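Local coordinates for protein sifA (Salmonella typhimurium, PDB 3CXB) that acts as a secreted effector that alters host cell physiology, interacts with host PLEKHM2 and is required for endosomal tubulation and formation of Salmonella-induced filaments, at residues E154-P159 / H300-I305; A146-R151 / E292-Q297; R48-M53 / F70-L75; F84-P89 / I96-M101. All coordinates share one frame; numbering follows the deposited sequence.

Interaction 1: E154-P159 / H300-I305; sequences EIVDYP and HAIFRI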
# COMPACT_ATOMS: atom_id res chain seq x y z
N GLU A 154 2.03 -2.74 14.12
CA GLU A 154 0.82 -2.32 14.83
C GLU A 154 0.67 -0.82 14.99
O GLU A 154 -0.39 -0.35 15.38
CB GLU A 154 0.71 -3.00 16.19
CG GLU A 154 1.42 -2.29 17.33
CD GLU A 154 1.10 -2.93 18.67
OE1 GLU A 154 1.62 -4.04 18.94
OE2 GLU A 154 0.33 -2.32 19.45
N ILE A 155 1.73 -0.07 14.71
CA ILE A 155 1.64 1.38 14.81
C ILE A 155 0.74 1.90 13.70
O ILE A 155 0.09 2.92 13.85
CB ILE A 155 3.04 2.04 14.70
CG1 ILE A 155 3.78 1.85 16.02
CG2 ILE A 155 2.92 3.53 14.42
CD1 ILE A 155 2.96 2.30 17.23
N VAL A 156 0.72 1.18 12.59
CA VAL A 156 -0.12 1.52 11.45
C VAL A 156 -1.23 0.47 11.31
O VAL A 156 -2.16 0.64 10.51
CB VAL A 156 0.70 1.53 10.16
CG1 VAL A 156 1.59 2.73 10.12
CG2 VAL A 156 1.51 0.26 10.08
N ASP A 157 -1.12 -0.60 12.10
CA ASP A 157 -2.05 -1.73 12.08
C ASP A 157 -2.18 -2.22 10.64
O ASP A 157 -3.26 -2.29 10.06
CB ASP A 157 -3.41 -1.33 12.63
CG ASP A 157 -4.35 -2.49 12.68
OD1 ASP A 157 -3.90 -3.65 12.52
OD2 ASP A 157 -5.55 -2.26 12.90
N TYR A 158 -1.03 -2.57 10.08
CA TYR A 158 -0.97 -3.02 8.71
C TYR A 158 0.46 -3.45 8.47
O TYR A 158 1.37 -2.98 9.16
CB TYR A 158 -1.26 -1.85 7.78
CG TYR A 158 -1.73 -2.25 6.41
CD1 TYR A 158 -3.07 -2.60 6.20
CD2 TYR A 158 -0.86 -2.25 5.33
CE1 TYR A 158 -3.53 -2.92 4.93
CE2 TYR A 158 -1.31 -2.56 4.05
CZ TYR A 158 -2.66 -2.90 3.85
OH TYR A 158 -3.13 -3.19 2.59
N PRO A 159 0.71 -4.35 7.50
CA PRO A 159 2.11 -4.71 7.30
C PRO A 159 2.81 -3.59 6.57
O PRO A 159 2.22 -2.91 5.73
CB PRO A 159 2.01 -6.00 6.49
CG PRO A 159 0.73 -5.86 5.77
CD PRO A 159 -0.19 -5.26 6.79
N HIS A 300 0.94 4.15 1.91
CA HIS A 300 -0.30 3.39 1.78
C HIS A 300 -0.58 2.59 3.03
O HIS A 300 -1.74 2.35 3.38
CB HIS A 300 -0.27 2.44 0.58
CG HIS A 300 -1.40 1.46 0.55
ND1 HIS A 300 -1.34 0.24 1.19
CD2 HIS A 300 -2.64 1.54 0.00
CE1 HIS A 300 -2.50 -0.39 1.04
NE2 HIS A 300 -3.30 0.38 0.32
N ALA A 301 0.48 2.17 3.71
CA ALA A 301 0.37 1.40 4.94
C ALA A 301 -0.28 2.28 6.00
O ALA A 301 -1.12 1.82 6.79
CB ALA A 301 1.75 0.97 5.39
N ILE A 302 0.09 3.56 6.00
CA ILE A 302 -0.43 4.50 7.00
C ILE A 302 -1.82 5.03 6.70
O ILE A 302 -2.73 4.86 7.50
CB ILE A 302 0.52 5.71 7.18
CG1 ILE A 302 1.85 5.24 7.76
CG2 ILE A 302 -0.12 6.75 8.10
CD1 ILE A 302 2.94 6.24 7.56
N PHE A 303 -1.98 5.67 5.56
CA PHE A 303 -3.27 6.26 5.22
C PHE A 303 -4.24 5.33 4.52
O PHE A 303 -5.43 5.67 4.35
CB PHE A 303 -3.06 7.52 4.36
CG PHE A 303 -2.06 8.47 4.94
CD1 PHE A 303 -0.70 8.26 4.75
CD2 PHE A 303 -2.46 9.53 5.75
CE1 PHE A 303 0.24 9.07 5.35
CE2 PHE A 303 -1.53 10.35 6.35
CZ PHE A 303 -0.17 10.11 6.16
N ARG A 304 -3.76 4.16 4.12
CA ARG A 304 -4.59 3.18 3.41
C ARG A 304 -5.19 3.84 2.18
O ARG A 304 -6.40 3.76 1.92
CB ARG A 304 -5.70 2.65 4.30
CG ARG A 304 -6.05 1.21 3.99
CD ARG A 304 -4.80 0.29 4.03
NE ARG A 304 -3.96 0.51 5.22
CZ ARG A 304 -4.33 0.22 6.47
NH1 ARG A 304 -3.52 0.47 7.48
NH2 ARG A 304 -5.50 -0.35 6.71
N ILE A 305 -4.32 4.50 1.43
CA ILE A 305 -4.65 5.20 0.20
C ILE A 305 -3.53 4.85 -0.76
O ILE A 305 -2.37 4.77 -0.37
CB ILE A 305 -4.63 6.72 0.38
CG1 ILE A 305 -5.79 7.14 1.27
CG2 ILE A 305 -4.69 7.42 -0.99
CD1 ILE A 305 -5.98 8.64 1.30
O HOH W 1 -5.50 -0.91 9.60
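Arg304 NH1 is held by two carbonyl oxygens, one firmly and one loosely. The firm bond runs to Ala301 O at 2.8 Å, nearly straight at 170° and lying in both the carbonyl and the guanidinium planes; the loose one crosses to Val156 O at 3.3 Å and is weak. A further weak bond joins Arg304 NE to His300 O, so the side chain folds back on the last turn of helix 283-303. Arg304, the first residue past that helix, has positive phi, and its chain bends at chi2 and chi3 to bring the group round. Arg304 NH2 donates 2.9 Å to a water, which in turn donates 2.7 Å to Asp157 O. The bonded partners close to the guanidinium plane leave a flat face for Tyr158: ring and guanidinium stack with centres 3.8 Å apart and planes at 19°, while Arg304 CD makes a CH-pi contact over the same ring. Tyr158 follows Asp157 in a G1 beta bulge and leads into strand 158-167. Its OH lies at the edge of the His300 ring but bonds to Thr66, as His300 NE2 does to Glu67. Beside this polar cluster, Val156 CG1 meets Ile302 CG1 at 3.5 Å. Arginine suits the place because its flat cation can serve carbonyls round its rim and an aromatic on its face; such surroundings would be expected to stabilise its positive charge.

Interaction 2: A146-R151 / E292-Q297; sequences AMIKRR and EAISDQ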
# COMPACT_ATOMS: atom_id res chain seq x y z
N ALA A 146 14.08 -6.12 -7.91
CA ALA A 146 14.05 -5.62 -6.55
C ALA A 146 12.66 -5.80 -5.98
O ALA A 146 11.68 -5.34 -6.56
CB ALA A 146 14.43 -4.16 -6.52
N MET A 147 12.56 -6.46 -4.83
CA MET A 147 11.27 -6.67 -4.20
C MET A 147 11.30 -6.06 -2.81
O MET A 147 12.34 -5.60 -2.35
CB MET A 147 10.96 -8.16 -4.07
CG MET A 147 11.88 -8.84 -3.09
SD MET A 147 11.16 -10.27 -2.31
CE MET A 147 12.00 -11.59 -3.30
N ILE A 148 10.15 -6.08 -2.15
CA ILE A 148 10.04 -5.52 -0.82
C ILE A 148 9.32 -6.51 0.06
O ILE A 148 8.15 -6.80 -0.18
CB ILE A 148 9.23 -4.21 -0.79
CG1 ILE A 148 9.93 -3.13 -1.61
CG2 ILE A 148 9.08 -3.72 0.64
CD1 ILE A 148 9.13 -1.84 -1.65
N LYS A 149 10.02 -7.02 1.06
CA LYS A 149 9.42 -7.94 2.01
C LYS A 149 8.77 -7.08 3.09
O LYS A 149 9.02 -5.88 3.16
CB LYS A 149 10.47 -8.88 2.60
CG LYS A 149 10.99 -9.87 1.58
CD LYS A 149 12.08 -10.78 2.13
CE LYS A 149 12.69 -11.65 1.03
NZ LYS A 149 13.84 -12.48 1.49
N ARG A 150 7.92 -7.68 3.92
CA ARG A 150 7.27 -6.88 4.94
C ARG A 150 6.73 -7.68 6.12
O ARG A 150 6.42 -8.86 5.99
CB ARG A 150 6.14 -6.09 4.30
CG ARG A 150 5.02 -6.97 3.74
CD ARG A 150 4.13 -6.21 2.75
NE ARG A 150 4.54 -6.40 1.36
CZ ARG A 150 4.63 -5.42 0.47
NH1 ARG A 150 5.00 -5.68 -0.78
NH2 ARG A 150 4.37 -4.17 0.83
N ARG A 151 6.64 -7.02 7.27
CA ARG A 151 6.14 -7.65 8.50
C ARG A 151 5.15 -6.70 9.17
O ARG A 151 5.26 -5.48 9.04
CB ARG A 151 7.31 -7.97 9.44
CG ARG A 151 8.08 -6.75 9.93
CD ARG A 151 9.25 -7.13 10.85
NE ARG A 151 10.38 -7.73 10.12
CZ ARG A 151 10.74 -9.00 10.20
NH1 ARG A 151 11.78 -9.44 9.49
NH2 ARG A 151 10.08 -9.85 10.99
N GLU A 292 10.85 6.01 -4.13
CA GLU A 292 9.45 6.25 -4.41
C GLU A 292 8.56 5.02 -4.20
O GLU A 292 7.41 5.14 -3.74
CB GLU A 292 9.27 6.77 -5.84
CG GLU A 292 7.83 7.14 -6.16
CD GLU A 292 7.64 7.65 -7.58
OE1 GLU A 292 8.42 8.54 -7.99
OE2 GLU A 292 6.71 7.18 -8.27
N ALA A 293 9.08 3.83 -4.53
CA ALA A 293 8.29 2.62 -4.34
C ALA A 293 8.08 2.36 -2.86
O ALA A 293 6.95 2.10 -2.44
CB ALA A 293 8.99 1.44 -4.98
N ILE A 294 9.14 2.43 -2.07
CA ILE A 294 9.03 2.19 -0.63
C ILE A 294 8.16 3.24 0.06
O ILE A 294 7.31 2.93 0.91
CB ILE A 294 10.42 2.17 0.06
CG1 ILE A 294 11.34 1.18 -0.67
CG2 ILE A 294 10.26 1.74 1.52
CD1 ILE A 294 12.79 1.21 -0.18
N SER A 295 8.36 4.49 -0.31
CA SER A 295 7.58 5.55 0.28
C SER A 295 6.10 5.32 0.00
O SER A 295 5.30 5.29 0.94
CB SER A 295 8.04 6.91 -0.25
OG SER A 295 9.39 7.15 0.13
N ASP A 296 5.73 5.14 -1.26
CA ASP A 296 4.34 4.90 -1.61
C ASP A 296 3.71 3.84 -0.70
O ASP A 296 2.67 4.07 -0.09
CB ASP A 296 4.21 4.43 -3.07
CG ASP A 296 4.20 5.59 -4.07
OD1 ASP A 296 3.97 5.36 -5.28
OD2 ASP A 296 4.42 6.74 -3.64
N GLN A 297 4.36 2.69 -0.62
CA GLN A 297 3.84 1.60 0.20
C GLN A 297 3.77 1.95 1.69
O GLN A 297 2.80 1.58 2.38
CB GLN A 297 4.68 0.34 -0.01
CG GLN A 297 4.46 -0.34 -1.35
CD GLN A 297 5.39 -1.54 -1.58
OE1 GLN A 297 5.47 -2.45 -0.75
NE2 GLN A 297 6.07 -1.54 -2.72
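Arg150 turns its CG into the crowded position between the backbone N and the carbonyl carbon (chi1 65°), then bends at chi3 (95°), which swings the guanidinium over to the helix. Gln297 answers with CG anti to its own carbonyl carbon and an extended chain beyond, so that the two side chains cross at about a right angle. Their meeting point is Gln297 OE1, which accepts 2.6 Å from Arg150 NH2, a donor lying in the plane of the amide carbonyl. A second, weak bond of 3.3 Å comes to Gln297 OE1 from Arg150 NH1, making the oxygen a forked acceptor at the edge of the guanidinium. The setting is a helix laid along an outer strand of a three-stranded antiparallel sheet: strand 146-151 and helix 292-297 run the same way, 29° apart, with axes 10.2 Å from each other. Across that spacing the long side chains of Gln297 and Arg150 can meet, which suits both residue types. Ile148 supplies the apolar half, its CG1 anti to the carbonyl carbon and the chain extended, so that CD1 reaches Ile294 CG1 at 3.9 Å and also meets the tip of Gln297 at NE2. Beyond Ile294, helix 258-267 packs through Val262.

Interaction 3: R48-M53 / F70-L75; sequences RCLHEM and FELKEL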
# COMPACT_ATOMS: atom_id res chain seq x y z
N ARG A 48 -19.73 -8.28 1.35
CA ARG A 48 -19.31 -7.89 0.02
C ARG A 48 -17.79 -8.00 -0.06
O ARG A 48 -17.24 -8.27 -1.12
CB ARG A 48 -19.78 -6.47 -0.30
CG ARG A 48 -20.29 -6.33 -1.73
CD ARG A 48 -21.35 -7.38 -2.04
NE ARG A 48 -21.88 -7.25 -3.40
CZ ARG A 48 -22.78 -8.08 -3.94
NH1 ARG A 48 -23.25 -9.10 -3.23
NH2 ARG A 48 -23.20 -7.89 -5.18
N CYS A 49 -17.12 -7.79 1.07
CA CYS A 49 -15.67 -7.92 1.11
C CYS A 49 -15.29 -9.34 0.70
O CYS A 49 -14.57 -9.56 -0.27
CB CYS A 49 -15.15 -7.70 2.52
SG CYS A 49 -14.89 -5.99 2.99
N LEU A 50 -15.80 -10.30 1.46
CA LEU A 50 -15.54 -11.70 1.19
C LEU A 50 -15.83 -12.00 -0.26
O LEU A 50 -15.03 -12.65 -0.95
CB LEU A 50 -16.41 -12.58 2.08
CG LEU A 50 -16.07 -12.58 3.57
CD1 LEU A 50 -17.21 -13.20 4.38
CD2 LEU A 50 -14.78 -13.35 3.79
N HIS A 51 -16.97 -11.53 -0.74
CA HIS A 51 -17.33 -11.80 -2.12
C HIS A 51 -16.25 -11.32 -3.06
O HIS A 51 -15.81 -12.08 -3.93
CB HIS A 51 -18.65 -11.15 -2.50
CG HIS A 51 -18.98 -11.30 -3.95
ND1 HIS A 51 -18.52 -10.42 -4.91
CD2 HIS A 51 -19.69 -12.24 -4.61
CE1 HIS A 51 -18.95 -10.81 -6.10
NE2 HIS A 51 -19.66 -11.92 -5.94
N GLU A 52 -15.83 -10.07 -2.90
CA GLU A 52 -14.79 -9.54 -3.78
C GLU A 52 -13.51 -10.38 -3.65
O GLU A 52 -12.78 -10.61 -4.62
CB GLU A 52 -14.45 -8.09 -3.42
CG GLU A 52 -13.24 -7.55 -4.19
CD GLU A 52 -12.83 -6.17 -3.75
OE1 GLU A 52 -11.80 -5.65 -4.22
OE2 GLU A 52 -13.53 -5.58 -2.91
N MET A 53 -13.26 -10.84 -2.44
CA MET A 53 -12.04 -11.58 -2.15
C MET A 53 -11.94 -12.97 -2.66
O MET A 53 -10.89 -13.38 -3.14
CB MET A 53 -11.79 -11.61 -0.65
CG MET A 53 -10.56 -12.42 -0.27
SD MET A 53 -10.38 -12.50 1.51
CE MET A 53 -10.12 -14.21 1.76
N PHE A 70 -7.86 -6.26 6.39
CA PHE A 70 -8.03 -5.26 7.44
C PHE A 70 -9.38 -4.55 7.42
O PHE A 70 -9.83 -4.04 8.44
CB PHE A 70 -6.86 -4.28 7.41
CG PHE A 70 -5.57 -4.91 7.88
CD1 PHE A 70 -5.34 -5.12 9.23
CD2 PHE A 70 -4.64 -5.38 6.97
CE1 PHE A 70 -4.21 -5.81 9.66
CE2 PHE A 70 -3.50 -6.08 7.40
CZ PHE A 70 -3.28 -6.29 8.74
N GLU A 71 -10.03 -4.52 6.27
CA GLU A 71 -11.34 -3.90 6.25
C GLU A 71 -12.21 -4.83 7.10
O GLU A 71 -13.10 -4.40 7.83
CB GLU A 71 -11.87 -3.78 4.81
CG GLU A 71 -11.39 -2.52 4.06
CD GLU A 71 -11.72 -2.51 2.57
OE1 GLU A 71 -12.88 -2.85 2.21
OE2 GLU A 71 -10.84 -2.15 1.75
N LEU A 72 -11.94 -6.12 7.01
CA LEU A 72 -12.70 -7.08 7.78
C LEU A 72 -12.37 -6.88 9.26
O LEU A 72 -13.27 -6.75 10.09
CB LEU A 72 -12.37 -8.51 7.35
CG LEU A 72 -12.93 -8.91 5.98
CD1 LEU A 72 -12.20 -10.13 5.46
CD2 LEU A 72 -14.44 -9.19 6.10
N LYS A 73 -11.08 -6.87 9.58
CA LYS A 73 -10.66 -6.71 10.96
C LYS A 73 -11.28 -5.44 11.54
O LYS A 73 -11.84 -5.45 12.64
CB LYS A 73 -9.15 -6.63 11.03
CG LYS A 73 -8.62 -6.62 12.45
CD LYS A 73 -7.10 -6.51 12.45
CE LYS A 73 -6.54 -6.25 13.83
NZ LYS A 73 -5.11 -5.86 13.73
N GLU A 74 -11.19 -4.35 10.79
CA GLU A 74 -11.75 -3.08 11.21
C GLU A 74 -13.28 -3.19 11.36
O GLU A 74 -13.87 -2.55 12.23
CB GLU A 74 -11.37 -1.99 10.21
CG GLU A 74 -11.35 -0.56 10.75
CD GLU A 74 -12.74 -0.02 11.08
OE1 GLU A 74 -13.65 -0.13 10.24
OE2 GLU A 74 -12.91 0.55 12.19
N LEU A 75 -13.93 -4.00 10.53
CA LEU A 75 -15.39 -4.13 10.62
C LEU A 75 -15.87 -4.97 11.81
O LEU A 75 -17.00 -4.82 12.28
CB LEU A 75 -15.96 -4.75 9.34
CG LEU A 75 -15.97 -3.89 8.08
CD1 LEU A 75 -16.47 -4.71 6.90
CD2 LEU A 75 -16.85 -2.66 8.30
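Helices 48-53 and 70-75 run nearly antiparallel, at 164°, with their axes 10.6 Å apart and their backbones nearest at Cys49 and Leu72. They belong to successive helices, 42-54 and 62-75, which a short loop joins into an antiparallel helical hairpin. Cys49 is the central residue on its side. Its SG stands anti to the carbonyl carbon and faces Glu71 and Leu75, while its CB lies against Leu72 CD2 at 3.9 Å. A small, apolar residue suits a spot this close to the partner backbone, and the larger leucine opposite can then lie over it. Cys49 SG comes to 3.8 Å from Glu71 OE1 and, more loosely, to 4.4 Å from Leu75 CD1. Leu50 extends the apolar seam from beside Cys49, its CD2 coming to 4.5 Å from Leu72 CD1. The flank with Glu71 is polar. Glu52 OE2 and Glu71 OE1 are 5.8 Å apart, and Arg64 forms salt bridges with both carboxylates, which should ease the repulsion between their like charges. Leu72 and Leu75 also touch Phe38 and Ala46. Helix 25-34 packs on Leu50 through Trp27, Leu30 and Trp31, while helix 62-75 presents Phe70, Leu72 and Lys73 to strand 84-87.

Interaction 4: F84-P89 / I96-M101; sequences FQVHNP and IILRIM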
# COMPACT_ATOMS: atom_id res chain seq x y z
N PHE A 84 -8.01 -11.81 14.24
CA PHE A 84 -7.33 -11.51 12.98
C PHE A 84 -5.83 -11.36 13.23
O PHE A 84 -5.35 -10.28 13.58
CB PHE A 84 -7.86 -10.20 12.38
CG PHE A 84 -9.30 -10.25 11.98
CD1 PHE A 84 -10.30 -10.16 12.93
CD2 PHE A 84 -9.66 -10.40 10.63
CE1 PHE A 84 -11.64 -10.22 12.55
CE2 PHE A 84 -11.00 -10.46 10.24
CZ PHE A 84 -11.99 -10.37 11.20
N GLN A 85 -5.09 -12.44 13.02
CA GLN A 85 -3.65 -12.40 13.29
C GLN A 85 -2.78 -12.45 12.04
O GLN A 85 -3.12 -13.11 11.06
CB GLN A 85 -3.31 -13.55 14.23
CG GLN A 85 -4.38 -13.77 15.31
CD GLN A 85 -4.34 -15.16 15.92
OE1 GLN A 85 -4.33 -16.17 15.22
NE2 GLN A 85 -4.33 -15.22 17.25
N VAL A 86 -1.65 -11.75 12.08
CA VAL A 86 -0.70 -11.72 10.97
C VAL A 86 0.72 -11.89 11.53
O VAL A 86 1.07 -11.28 12.54
CB VAL A 86 -0.81 -10.37 10.14
CG1 VAL A 86 -1.51 -9.31 10.94
CG2 VAL A 86 0.56 -9.88 9.75
N HIS A 87 1.54 -12.72 10.88
CA HIS A 87 2.90 -12.96 11.34
C HIS A 87 3.75 -13.55 10.21
O HIS A 87 3.20 -14.03 9.22
CB HIS A 87 2.87 -13.98 12.46
CG HIS A 87 2.48 -15.35 12.00
ND1 HIS A 87 3.41 -16.27 11.55
CD2 HIS A 87 1.27 -15.93 11.83
CE1 HIS A 87 2.78 -17.35 11.12
NE2 HIS A 87 1.48 -17.17 11.28
N ASN A 88 5.07 -13.53 10.38
CA ASN A 88 5.99 -14.10 9.41
C ASN A 88 6.44 -15.43 10.00
O ASN A 88 7.05 -15.46 11.07
CB ASN A 88 7.22 -13.23 9.23
CG ASN A 88 6.86 -11.83 8.86
OD1 ASN A 88 6.42 -11.06 9.71
ND2 ASN A 88 7.03 -11.49 7.59
N PRO A 89 6.15 -16.54 9.32
CA PRO A 89 6.56 -17.83 9.87
C PRO A 89 8.01 -17.84 10.32
O PRO A 89 8.91 -17.53 9.54
CB PRO A 89 6.28 -18.81 8.72
CG PRO A 89 6.49 -17.96 7.51
CD PRO A 89 5.78 -16.68 7.90
N ILE A 96 4.82 -13.95 4.53
CA ILE A 96 3.93 -13.38 5.54
C ILE A 96 2.55 -14.01 5.40
O ILE A 96 2.09 -14.30 4.29
CB ILE A 96 3.85 -11.83 5.46
CG1 ILE A 96 2.92 -11.32 6.55
CG2 ILE A 96 3.41 -11.41 4.09
CD1 ILE A 96 3.07 -9.86 6.84
N ILE A 97 1.89 -14.24 6.53
CA ILE A 97 0.57 -14.87 6.54
C ILE A 97 -0.44 -14.04 7.31
O ILE A 97 -0.10 -13.42 8.31
CB ILE A 97 0.67 -16.23 7.23
CG1 ILE A 97 1.85 -17.00 6.64
CG2 ILE A 97 -0.60 -17.00 7.05
CD1 ILE A 97 2.09 -18.32 7.30
N LEU A 98 -1.68 -14.01 6.84
CA LEU A 98 -2.74 -13.27 7.51
C LEU A 98 -3.79 -14.32 7.68
O LEU A 98 -3.94 -15.16 6.81
CB LEU A 98 -3.29 -12.14 6.62
CG LEU A 98 -2.27 -11.24 5.91
CD1 LEU A 98 -3.00 -10.19 5.11
CD2 LEU A 98 -1.37 -10.57 6.90
N ARG A 99 -4.50 -14.30 8.80
CA ARG A 99 -5.51 -15.31 9.02
C ARG A 99 -6.58 -14.94 10.02
O ARG A 99 -6.40 -14.05 10.84
CB ARG A 99 -4.82 -16.59 9.46
CG ARG A 99 -3.82 -16.36 10.55
CD ARG A 99 -3.19 -17.66 11.01
NE ARG A 99 -2.27 -17.43 12.12
CZ ARG A 99 -1.77 -18.39 12.90
NH1 ARG A 99 -0.94 -18.06 13.88
NH2 ARG A 99 -2.09 -19.66 12.69
N ILE A 100 -7.69 -15.65 9.95
CA ILE A 100 -8.80 -15.44 10.86
C ILE A 100 -8.98 -16.76 11.57
O ILE A 100 -9.31 -17.76 10.93
CB ILE A 100 -10.11 -15.14 10.08
CG1 ILE A 100 -9.92 -13.92 9.16
CG2 ILE A 100 -11.26 -14.89 11.06
CD1 ILE A 100 -11.14 -13.58 8.34
N MET A 101 -8.76 -16.78 12.89
CA MET A 101 -8.89 -18.00 13.70
C MET A 101 -10.29 -18.19 14.26
O MET A 101 -11.18 -17.40 13.98
CB MET A 101 -7.91 -17.97 14.87
CG MET A 101 -6.46 -17.83 14.48
SD MET A 101 -5.91 -19.23 13.53
CE MET A 101 -6.22 -18.61 11.87
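Arg99 and His87 cross obliquely, with the imidazole plane turned 61° from that of the guanidinium. His87 NE2 lies over one face of the Arg99 group, 3.7 Å from Arg99 NH1, and Gln85 OE1 lies over the opposite face, 3.9 Å from Arg99 NE. Both Arg99 (chi1 48°) and His87 (chi1 69°) place CG between the backbone N and the carbonyl carbon, and the extended arginine chain runs out across the neighbouring strand. Its NH2 forms a salt bridge with Glu108, on the next strand of the sheet; arginine is long enough to span from His87 and Gln85 to that carboxylate. Further along this face His87 and Ile97 run alongside each other, with His87 CE1 4.0 Å from Ile97 CD1; Pro89 CD approaches the same methyl from the end of the strand. Strands 84-87 and 96-101 form the beta hairpin that opens a five-stranded antiparallel sheet, 84-87 being outermost within the chain. Gln85 with Arg99 and His87 with Ile97 are its hydrogen-bonded pairs. Each exchanges two N-H...O bonds, the shortest being 2.9 Å from Arg99 N to Gln85 O. On the other face, Phe84, Val86, Leu98 and Ile100 form an apolar surface, and the first three meet helix 62-75, a burial that suits aromatic and branched residues. Phe84 CE2 sits 3.7 Å from Ile100 CD1, and Val86 lies beside Leu98, with Val86 CG2 reaching Ile96 CD1 at 3.8 Å. Asn88 leaves the strand with its ND2 bonded to Thr95 O and to Arg150 O of strand 145-153.

In the fold
Interactions 1 and 2 lie nearest the middle of the chain, about 8 and 9 Å from its centre, and both bring helix 283-303 against neighbouring strands of the three-stranded sheet. They rely on arginines reaching across, and both are only partly buried. Interaction 3 is a buried, mainly apolar helix pair about 16 Å out. Interaction 4, about 18 Å out and partly buried, is a backbone-bonded hairpin with one apolar and one mixed face, where Gln85, His87 and Arg99 stand beside Ile97. Helix 62-75 links three of them: Lys73 forms a salt bridge with Asp157 of interaction 1, Phe70 packs on Tyr158, and Leu72 meets Phe84 of interaction 4.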